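Local coordinates for protein amorpha-4,11-diene synthase (Artemisia annua, PDB 4GAX) that probably cyclises farnesyl diphosphate with loss of diphosphate, as a plant class I sesquiterpene synthase, in a form engineered to study product specificity and catalytic efficiency, at residues 39-44 against 257-262; 162-167 against 183-188; 264-269 against 278-283. All coordinates share one frame; numbering follows the deposited sequence.

Interaction 1 (39-44 against 257-262); sequences DQFLIV and EELSQL
In this plant terpene synthase, built of two all-helical domains, the N-terminal segment ahead of helix 52-71 crosses the long helix 238-269. Residues 39-44, without regular secondary structure, turn against one face of that helix, and Leu42 lies over Ser260. Phe41 supplies the apolar half of the contact. Its CG stands anti to the carbonyl carbon (chi1 -61°), which swings the ring toward the helix so that CD2 of Leu259 sits over one face, 3.7 Å from the ring centroid, as a CH-pi contact. The methyl is displaced toward the rim, closest to CG of Phe41 at 3.5 Å. On the opposite face lies CG of the neighbouring Gln40, so the ring is held between two aliphatic groups. Leu259 reaches this place with its CG anti to the backbone N (chi1 180°), and the two side chains cross obliquely. Val283 and Leu557, from helices 282-292 and 547-557, also pack on Phe41, and this side of the contact is buried.

The polar half belongs to Ser260. With OG anti to its backbone N (chi1 172°), the hydroxyl leans out of its own helix and donates a short bond to the carbonyl of Leu42, OG to O 2.6 Å. It approaches from above the carbonyl plane. The buried hydroxyl thus fixes a main-chain oxygen of the N-terminal segment. Beside it the less well-ordered Val44 points its CB at the helix, 4.5 Å from CB of Ser260. The carbonyl one residue before Leu42 is also used: Phe41 O receives a CA-H...O contact from CA of Ser260 at 3.2 Å.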
loop_
_atom_site.group_PDB
_atom_site.type_symbol
_atom_site.label_atom_id
_atom_site.label_comp_id
_atom_site.label_asym_id
_atom_site.label_seq_id
_atom_site.Cartn_x
_atom_site.Cartn_y
_atom_site.Cartn_z
ATOM N N ASP A 39 -3.580 0.559 26.185
ATOM C CA ASP A 39 -2.602 1.640 26.328
ATOM C C ASP A 39 -1.158 1.227 25.993
ATOM O O ASP A 39 -0.207 1.958 26.312
ATOM C CB ASP A 39 -2.657 2.219 27.749
ATOM C CG ASP A 39 -3.970 2.937 28.042
ATOM O OD1 ASP A 39 -4.454 2.843 29.194
ATOM O OD2 ASP A 39 -4.510 3.600 27.126
ATOM N N GLN A 40 -0.995 0.075 25.343
ATOM C CA GLN A 40 0.338 -0.497 25.123
ATOM C C GLN A 40 1.237 0.337 24.200
ATOM O O GLN A 40 2.471 0.221 24.243
ATOM C CB GLN A 40 0.233 -1.933 24.591
ATOM C CG GLN A 40 -0.125 -2.042 23.111
ATOM C CD GLN A 40 -0.303 -3.488 22.656
ATOM O OE1 GLN A 40 -1.405 -4.042 22.711
ATOM N NE2 GLN A 40 0.783 -4.102 22.203
ATOM N N PHE A 41 0.629 1.175 23.366
ATOM C CA PHE A 41 1.412 1.982 22.434
ATOM C C PHE A 41 1.588 3.430 22.880
ATOM O O PHE A 41 2.286 4.197 22.214
ATOM C CB PHE A 41 0.780 1.975 21.033
ATOM C CG PHE A 41 0.700 0.609 20.397
ATOM C CD1 PHE A 41 1.857 -0.088 20.060
ATOM C CD2 PHE A 41 -0.536 0.039 20.101
ATOM C CE1 PHE A 41 1.783 -1.342 19.451
ATOM C CE2 PHE A 41 -0.619 -1.210 19.503
ATOM C CZ PHE A 41 0.543 -1.902 19.169
ATOM N N LEU A 42 0.957 3.807 23.990
ATOM C CA LEU A 42 0.931 5.211 24.420
ATOM C C LEU A 42 2.327 5.738 24.770
ATOM O O LEU A 42 2.767 6.776 24.266
ATOM C CB LEU A 42 -0.023 5.387 25.613
ATOM C CG LEU A 42 -0.496 6.806 25.963
ATOM C CD1 LEU A 42 0.417 7.485 26.974
ATOM C CD2 LEU A 42 -0.642 7.675 24.714
ATOM N N ILE A 43 3.009 5.013 25.647
ATOM C CA ILE A 43 4.379 5.324 26.015
ATOM C C ILE A 43 5.268 4.225 25.457
ATOM O O ILE A 43 4.976 3.033 25.622
ATOM C CB ILE A 43 4.560 5.379 27.551
ATOM C CG1 ILE A 43 3.648 6.449 28.165
ATOM C CG2 ILE A 43 6.020 5.647 27.906
ATOM C CD1 ILE A 43 3.973 7.868 27.721
ATOM N N VAL A 44 6.345 4.618 24.784
ATOM C CA VAL A 44 7.292 3.637 24.271
ATOM C C VAL A 44 8.575 3.619 25.101
ATOM O O VAL A 44 9.121 4.667 25.459
ATOM C CB VAL A 44 7.558 3.826 22.756
ATOM C CG1 VAL A 44 9.046 3.826 22.435
ATOM C CG2 VAL A 44 6.846 2.742 21.980
ATOM N N GLU A 257 7.635 4.983 17.992
ATOM C CA GLU A 257 7.670 6.392 18.436
ATOM C C GLU A 257 6.553 7.214 17.780
ATOM O O GLU A 257 5.895 8.025 18.442
ATOM C CB GLU A 257 9.033 7.044 18.123
ATOM C CG GLU A 257 10.223 6.421 18.859
ATOM C CD GLU A 257 11.550 7.140 18.566
ATOM O OE1 GLU A 257 11.710 7.680 17.446
ATOM O OE2 GLU A 257 12.429 7.174 19.458
ATOM N N GLU A 258 6.364 7.016 16.474
ATOM C CA GLU A 258 5.305 7.693 15.719
ATOM C C GLU A 258 3.918 7.347 16.258
ATOM O O GLU A 258 3.067 8.224 16.430
ATOM C CB GLU A 258 5.395 7.307 14.234
ATOM C CG GLU A 258 6.721 7.693 13.597
ATOM C CD GLU A 258 6.930 7.071 12.222
ATOM O OE1 GLU A 258 6.077 6.253 11.789
ATOM O OE2 GLU A 258 7.956 7.397 11.562
ATOM N N LEU A 259 3.689 6.060 16.522
ATOM C CA LEU A 259 2.402 5.610 17.021
ATOM C C LEU A 259 2.176 6.101 18.445
ATOM O O LEU A 259 1.038 6.362 18.847
ATOM C CB LEU A 259 2.319 4.086 16.961
ATOM C CG LEU A 259 1.013 3.459 17.461
ATOM C CD1 LEU A 259 -0.208 4.085 16.796
ATOM C CD2 LEU A 259 1.031 1.954 17.194
ATOM N N SER A 260 3.255 6.213 19.216
ATOM C CA SER A 260 3.171 6.826 20.542
ATOM C C SER A 260 2.722 8.298 20.469
ATOM O O SER A 260 1.870 8.750 21.256
ATOM C CB SER A 260 4.522 6.729 21.255
ATOM O OG SER A 260 4.511 7.475 22.461
ATOM N N GLN A 261 3.316 9.048 19.548
ATOM C CA GLN A 261 2.944 10.444 19.347
ATOM C C GLN A 261 1.495 10.542 18.865
ATOM O O GLN A 261 0.731 11.371 19.335
ATOM C CB GLN A 261 3.896 11.104 18.343
ATOM C CG GLN A 261 5.335 11.153 18.830
ATOM C CD GLN A 261 6.327 11.514 17.736
ATOM O OE1 GLN A 261 7.438 10.984 17.689
ATOM N NE2 GLN A 261 5.933 12.427 16.858
ATOM N N LEU A 262 1.109 9.671 17.945
ATOM C CA LEU A 262 -0.266 9.652 17.464
ATOM C C LEU A 262 -1.255 9.250 18.536
ATOM O O LEU A 262 -2.381 9.768 18.574
ATOM C CB LEU A 262 -0.393 8.731 16.253
ATOM C CG LEU A 262 0.121 9.398 14.988
ATOM C CD1 LEU A 262 0.425 8.328 13.937
ATOM C CD2 LEU A 262 -0.919 10.406 14.463
#

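Interaction 2 (162-167 against 183-188); sequences ELYEAT and FTQSHL
Helices 157-167 and 175-194 are successive members of the all-helical N-terminal domain of the terpene synthase, and they pack as a steeply inclined, roughly antiparallel pair. The short segments have axes 9.4 Å apart at closest approach, with 138° between their N-to-C directions, and the backbones come nearest at Tyr164 and Thr184.

Apolar packing carries most of the interface. Thr184 is shared between two neighbours by its two branches. Its methyl CG2, anti to the carbonyl carbon, meets the tip of Leu163, lying 3.5 Å from CD2, while OG1 is turned to Tyr164. Leu188 pushes its CD1 against the root of the tyrosine, 3.6 Å from Tyr164 CB. Farther out along the ring, CG of Gln185 lies 4.0 Å from Tyr164 CE1, with ring and amide planes inclined to each other. Tyr164 holds CG anti to its backbone N (chi1 167°), extending the ring across the second helix; Leu210 of helix 200-211 packs on both Tyr164 and Leu188.

The polar groups look to partners other than the facing helix. Tyr164 OH is hydrogen-bonded to the carbonyl of Ala209, which fixes the far end of the ring. Thr184 OG1 bonds to Ala180 O, one turn back in its own helix, and meets the Tyr164 ring at its edge, in plane, 3.5 Å from CD1, by contact and not by a hydrogen bond. Within segment 162-167, Thr167 turns its hydroxyl back, OG1 donating to Tyr164 O at 2.6 Å, in the plane of that carbonyl.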
loop_
_atom_site.group_PDB
_atom_site.type_symbol
_atom_site.label_atom_id
_atom_site.label_comp_id
_atom_site.label_asym_id
_atom_site.label_seq_id
_atom_site.Cartn_x
_atom_site.Cartn_y
_atom_site.Cartn_z
ATOM N N GLU A 162 10.310 -17.544 -9.472
ATOM C CA GLU A 162 10.628 -16.237 -10.050
ATOM C C GLU A 162 9.667 -15.902 -11.185
ATOM O O GLU A 162 9.282 -14.738 -11.375
ATOM C CB GLU A 162 12.079 -16.173 -10.566
ATOM C CG GLU A 162 13.146 -16.134 -9.479
ATOM C CD GLU A 162 14.569 -16.036 -10.048
ATOM O OE1 GLU A 162 14.752 -16.247 -11.272
ATOM O OE2 GLU A 162 15.503 -15.735 -9.269
ATOM N N LEU A 163 9.286 -16.919 -11.950
ATOM C CA LEU A 163 8.373 -16.706 -13.072
ATOM C C LEU A 163 6.978 -16.368 -12.562
ATOM O O LEU A 163 6.314 -15.453 -13.072
ATOM C CB LEU A 163 8.332 -17.958 -13.962
ATOM C CG LEU A 163 7.275 -17.961 -15.068
ATOM C CD1 LEU A 163 7.480 -16.809 -16.068
ATOM C CD2 LEU A 163 7.317 -19.315 -15.790
ATOM N N TYR A 164 6.539 -17.102 -11.545
ATOM C CA TYR A 164 5.253 -16.833 -10.923
ATOM C C TYR A 164 5.199 -15.371 -10.443
ATOM O O TYR A 164 4.246 -14.640 -10.734
ATOM C CB TYR A 164 5.005 -17.806 -9.774
ATOM C CG TYR A 164 3.845 -17.412 -8.883
ATOM C CD1 TYR A 164 2.534 -17.746 -9.218
ATOM C CD2 TYR A 164 4.061 -16.706 -7.701
ATOM C CE1 TYR A 164 1.451 -17.366 -8.379
ATOM C CE2 TYR A 164 2.995 -16.326 -6.867
ATOM C CZ TYR A 164 1.702 -16.656 -7.209
ATOM O OH TYR A 164 0.664 -16.272 -6.372
ATOM N N GLU A 165 6.234 -14.940 -9.737
ATOM C CA GLU A 165 6.242 -13.576 -9.218
ATOM C C GLU A 165 6.197 -12.549 -10.344
ATOM O O GLU A 165 5.519 -11.518 -10.214
ATOM C CB GLU A 165 7.443 -13.317 -8.290
ATOM C CG GLU A 165 7.517 -14.231 -7.067
ATOM C CD GLU A 165 6.408 -13.962 -6.045
ATOM O OE1 GLU A 165 5.491 -13.154 -6.333
ATOM O OE2 GLU A 165 6.453 -14.557 -4.937
ATOM N N ALA A 166 6.896 -12.825 -11.444
ATOM C CA ALA A 166 6.855 -11.917 -12.604
ATOM C C ALA A 166 5.434 -11.715 -13.170
ATOM O O ALA A 166 5.083 -10.610 -13.645
ATOM C CB ALA A 166 7.783 -12.415 -13.695
ATOM N N THR A 167 4.614 -12.768 -13.114
ATOM C CA THR A 167 3.257 -12.705 -13.688
ATOM C C THR A 167 2.421 -11.639 -12.996
ATOM O O THR A 167 1.518 -11.073 -13.596
ATOM C CB THR A 167 2.496 -14.057 -13.612
ATOM O OG1 THR A 167 2.196 -14.366 -12.239
ATOM C CG2 THR A 167 3.331 -15.191 -14.224
ATOM N N PHE A 183 0.464 -22.086 -15.462
ATOM C CA PHE A 183 1.512 -23.111 -15.435
ATOM C C PHE A 183 2.209 -23.161 -14.059
ATOM O O PHE A 183 2.244 -24.197 -13.394
ATOM C CB PHE A 183 2.511 -22.821 -16.573
ATOM C CG PHE A 183 3.710 -23.740 -16.606
ATOM C CD1 PHE A 183 3.618 -25.005 -17.173
ATOM C CD2 PHE A 183 4.934 -23.317 -16.110
ATOM C CE1 PHE A 183 4.720 -25.846 -17.209
ATOM C CE2 PHE A 183 6.047 -24.154 -16.144
ATOM C CZ PHE A 183 5.938 -25.413 -16.695
ATOM N N THR A 184 2.729 -22.027 -13.614
ATOM C CA THR A 184 3.447 -21.989 -12.345
ATOM C C THR A 184 2.555 -22.328 -11.161
ATOM O O THR A 184 2.971 -23.069 -10.265
ATOM C CB THR A 184 4.119 -20.633 -12.113
ATOM O OG1 THR A 184 3.125 -19.609 -12.153
ATOM C CG2 THR A 184 5.160 -20.360 -13.216
ATOM N N GLN A 185 1.332 -21.800 -11.158
ATOM C CA GLN A 185 0.371 -22.099 -10.080
ATOM C C GLN A 185 0.143 -23.585 -9.925
ATOM O O GLN A 185 0.131 -24.108 -8.802
ATOM C CB GLN A 185 -0.980 -21.426 -10.343
ATOM C CG GLN A 185 -1.190 -20.107 -9.622
ATOM C CD GLN A 185 -2.555 -19.507 -9.917
ATOM O OE1 GLN A 185 -3.303 -20.025 -10.752
ATOM N NE2 GLN A 185 -2.886 -18.409 -9.237
ATOM N N SER A 186 -0.045 -24.276 -11.048
ATOM C CA SER A 186 -0.352 -25.702 -10.986
ATOM C C SER A 186 0.867 -26.487 -10.549
ATOM O O SER A 186 0.764 -27.394 -9.729
ATOM C CB SER A 186 -0.873 -26.238 -12.328
ATOM O OG SER A 186 0.137 -26.225 -13.323
ATOM N N HIS A 187 2.029 -26.136 -11.085
ATOM C CA HIS A 187 3.237 -26.865 -10.712
ATOM C C HIS A 187 3.720 -26.533 -9.302
ATOM O O HIS A 187 4.087 -27.436 -8.553
ATOM C CB HIS A 187 4.329 -26.683 -11.764
ATOM C CG HIS A 187 4.066 -27.470 -13.009
ATOM N ND1 HIS A 187 3.348 -26.964 -14.076
ATOM C CD2 HIS A 187 4.363 -28.751 -13.333
ATOM C CE1 HIS A 187 3.246 -27.891 -15.012
ATOM N NE2 HIS A 187 3.856 -28.981 -14.591
ATOM N N LEU A 188 3.696 -25.250 -8.941
ATOM C CA LEU A 188 4.097 -24.836 -7.595
ATOM C C LEU A 188 3.219 -25.443 -6.500
ATOM O O LEU A 188 3.733 -25.860 -5.451
ATOM C CB LEU A 188 4.173 -23.307 -7.488
ATOM C CG LEU A 188 5.354 -22.643 -8.222
ATOM C CD1 LEU A 188 5.192 -21.126 -8.274
ATOM C CD2 LEU A 188 6.698 -23.011 -7.578
#

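Interaction 3 (264-269 against 278-283); sequences KWWKAF and SRDRIV
The indole of Trp266 has Ile282 over one face and Asp280 at its edge. CB of Ile282 stands 3.9 Å from the centroid of the five-membered ring in a CH-pi contact, and its CG1 continues toward CB of Trp266, so the two side chains run antiparallel alongside each other. At the edge, NE1 of Trp266 donates to OD1 of Asp280 over 2.6 Å. The oxygen lies in the indole plane and uses its anti lone pair, but the bond is bent, with 144° at the hydrogen. Trp266 CZ2 also abuts Arg279 O, at 3.6 Å. The second indole, Trp265, touches CD1 of Ile282 only with the edge of its ring; Lys307 makes a cation-pi contact with it.

CG of Trp266 is anti to the backbone N (chi1 -175°), as is CG of Asp280, so both extend to meet between the segments. Arg281, at the N-cap position of helix 282-292, turns away and bonds through NH1 to Phe542 O. The tryptophan, also packed by Leu314, thus joins the C-terminal part of helix 238-269 to the start of helix 282-292, bridging, across the short helix 271-274, successive helices of the alpha-helical class I terpene synthase fold.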
loop_
_atom_site.group_PDB
_atom_site.type_symbol
_atom_site.label_atom_id
_atom_site.label_comp_id
_atom_site.label_asym_id
_atom_site.label_seq_id
_atom_site.Cartn_x
_atom_site.Cartn_y
_atom_site.Cartn_z
ATOM N N LYS A 264 -0.953 9.794 21.743
ATOM C CA LYS A 264 -1.128 10.911 22.688
ATOM C C LYS A 264 -2.067 11.967 22.120
ATOM O O LYS A 264 -2.971 12.441 22.807
ATOM C CB LYS A 264 0.215 11.554 23.051
ATOM C CG LYS A 264 0.897 10.895 24.230
ATOM C CD LYS A 264 2.403 11.088 24.188
ATOM C CE LYS A 264 3.106 9.970 24.939
ATOM N NZ LYS A 264 4.582 10.159 24.968
ATOM N N TRP A 265 -1.814 12.339 20.869
ATOM C CA TRP A 265 -2.679 13.244 20.113
ATOM C C TRP A 265 -4.133 12.780 20.131
ATOM O O TRP A 265 -5.045 13.568 20.419
ATOM C CB TRP A 265 -2.182 13.299 18.674
ATOM C CG TRP A 265 -3.009 14.118 17.706
ATOM C CD1 TRP A 265 -2.953 15.481 17.518
ATOM C CD2 TRP A 265 -3.954 13.619 16.742
ATOM N NE1 TRP A 265 -3.827 15.856 16.519
ATOM C CE2 TRP A 265 -4.450 14.735 16.025
ATOM C CE3 TRP A 265 -4.438 12.338 16.429
ATOM C CZ2 TRP A 265 -5.397 14.604 15.003
ATOM C CZ3 TRP A 265 -5.378 12.208 15.420
ATOM C CH2 TRP A 265 -5.848 13.334 14.714
ATOM N N TRP A 266 -4.345 11.501 19.825
ATOM C CA TRP A 266 -5.693 10.932 19.768
ATOM C C TRP A 266 -6.347 10.909 21.143
ATOM O O TRP A 266 -7.531 11.236 21.294
ATOM C CB TRP A 266 -5.661 9.507 19.168
ATOM C CG TRP A 266 -7.034 8.928 18.968
ATOM C CD1 TRP A 266 -7.564 7.822 19.578
ATOM C CD2 TRP A 266 -8.073 9.456 18.126
ATOM N NE1 TRP A 266 -8.859 7.617 19.149
ATOM C CE2 TRP A 266 -9.195 8.610 18.263
ATOM C CE3 TRP A 266 -8.163 10.565 17.273
ATOM C CZ2 TRP A 266 -10.390 8.832 17.567
ATOM C CZ3 TRP A 266 -9.341 10.782 16.580
ATOM C CH2 TRP A 266 -10.443 9.918 16.730
ATOM N N LYS A 267 -5.580 10.502 22.148
ATOM C CA LYS A 267 -6.101 10.442 23.504
ATOM C C LYS A 267 -6.513 11.828 23.999
ATOM O O LYS A 267 -7.452 11.960 24.783
ATOM C CB LYS A 267 -5.068 9.838 24.456
ATOM C CG LYS A 267 -5.506 9.872 25.928
ATOM C CD LYS A 267 -4.404 9.366 26.849
ATOM C CE LYS A 267 -4.784 9.545 28.319
ATOM N NZ LYS A 267 -6.063 8.858 28.633
ATOM N N ALA A 268 -5.819 12.864 23.537
ATOM C CA ALA A 268 -6.162 14.223 23.954
ATOM C C ALA A 268 -7.538 14.593 23.435
ATOM O O ALA A 268 -8.305 15.289 24.107
ATOM C CB ALA A 268 -5.131 15.206 23.431
ATOM N N PHE A 269 -7.844 14.122 22.229
ATOM C CA PHE A 269 -9.118 14.418 21.596
ATOM C C PHE A 269 -10.302 13.844 22.384
ATOM O O PHE A 269 -11.425 14.384 22.331
ATOM C CB PHE A 269 -9.123 13.936 20.139
ATOM C CG PHE A 269 -10.436 14.150 19.447
ATOM C CD1 PHE A 269 -10.963 15.430 19.322
ATOM C CD2 PHE A 269 -11.152 13.080 18.924
ATOM C CE1 PHE A 269 -12.196 15.640 18.695
ATOM C CE2 PHE A 269 -12.382 13.283 18.291
ATOM C CZ PHE A 269 -12.901 14.567 18.181
ATOM N N SER A 278 -18.625 7.916 16.870
ATOM C CA SER A 278 -17.555 7.331 16.054
ATOM C C SER A 278 -16.684 6.294 16.772
ATOM O O SER A 278 -16.986 5.879 17.896
ATOM C CB SER A 278 -16.687 8.427 15.429
ATOM O OG SER A 278 -16.187 9.291 16.433
ATOM N N ARG A 279 -15.584 5.918 16.119
ATOM C CA ARG A 279 -14.746 4.801 16.542
ATOM C C ARG A 279 -13.437 5.247 17.186
ATOM O O ARG A 279 -12.910 6.314 16.873
ATOM C CB ARG A 279 -14.406 3.941 15.322
ATOM C CG ARG A 279 -15.588 3.653 14.419
ATOM C CD ARG A 279 -15.154 3.240 13.018
ATOM N NE ARG A 279 -16.321 3.006 12.174
ATOM C CZ ARG A 279 -16.274 2.717 10.879
ATOM N NH1 ARG A 279 -15.105 2.623 10.256
ATOM N NH2 ARG A 279 -17.402 2.524 10.205
ATOM N N ASP A 280 -12.907 4.404 18.067
ATOM C CA ASP A 280 -11.590 4.620 18.668
ATOM C C ASP A 280 -10.585 3.719 17.932
ATOM O O ASP A 280 -10.345 2.570 18.346
ATOM C CB ASP A 280 -11.639 4.278 20.160
ATOM C CG ASP A 280 -10.352 4.630 20.893
ATOM O OD1 ASP A 280 -9.524 5.382 20.333
ATOM O OD2 ASP A 280 -10.172 4.159 22.044
ATOM N N ARG A 281 -10.004 4.235 16.846
ATOM C CA ARG A 281 -9.199 3.415 15.929
ATOM C C ARG A 281 -7.870 4.030 15.511
ATOM O O ARG A 281 -7.461 3.895 14.341
ATOM C CB ARG A 281 -10.002 3.100 14.660
ATOM C CG ARG A 281 -11.252 2.243 14.904
ATOM C CD ARG A 281 -10.873 0.860 15.416
ATOM N NE ARG A 281 -11.588 0.506 16.643
ATOM C CZ ARG A 281 -12.776 -0.086 16.674
ATOM N NH1 ARG A 281 -13.394 -0.393 15.543
ATOM N NH2 ARG A 281 -13.348 -0.373 17.833
ATOM N N ILE A 282 -7.166 4.671 16.438
ATOM C CA ILE A 282 -5.926 5.341 16.028
ATOM C C ILE A 282 -4.866 4.354 15.506
ATOM O O ILE A 282 -4.122 4.668 14.574
ATOM C CB ILE A 282 -5.362 6.277 17.121
ATOM C CG1 ILE A 282 -4.425 7.312 16.497
ATOM C CG2 ILE A 282 -4.651 5.492 18.211
ATOM C CD1 ILE A 282 -5.079 8.155 15.381
ATOM N N VAL A 283 -4.823 3.148 16.073
ATOM C CA VAL A 283 -3.826 2.159 15.656
ATOM C C VAL A 283 -4.092 1.774 14.210
ATOM O O VAL A 283 -3.176 1.683 13.384
ATOM C CB VAL A 283 -3.852 0.893 16.545
ATOM C CG1 VAL A 283 -2.878 -0.166 15.994
ATOM C CG2 VAL A 283 -3.498 1.249 17.985
#

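In the fold
Interactions 1 and 3 are neighbours, their centres 11 Å apart on one flank of the molecule, and both use helix 238-269. They touch directly: Lys264 packs on Leu42 and Ile43. Interaction 2 lies about 41 Å from interaction 1 and 43 Å from interaction 3, centre to centre, beyond the centre of the chain. It falls between the two segments of interaction 1 in sequence, and interaction 3 follows both. Interaction 2 is thus internal packing of the N-terminal domain, whereas interaction 1 brings the N-terminal segment ahead of helix 52-71 back to the metal-binding domain's side, beside interaction 3.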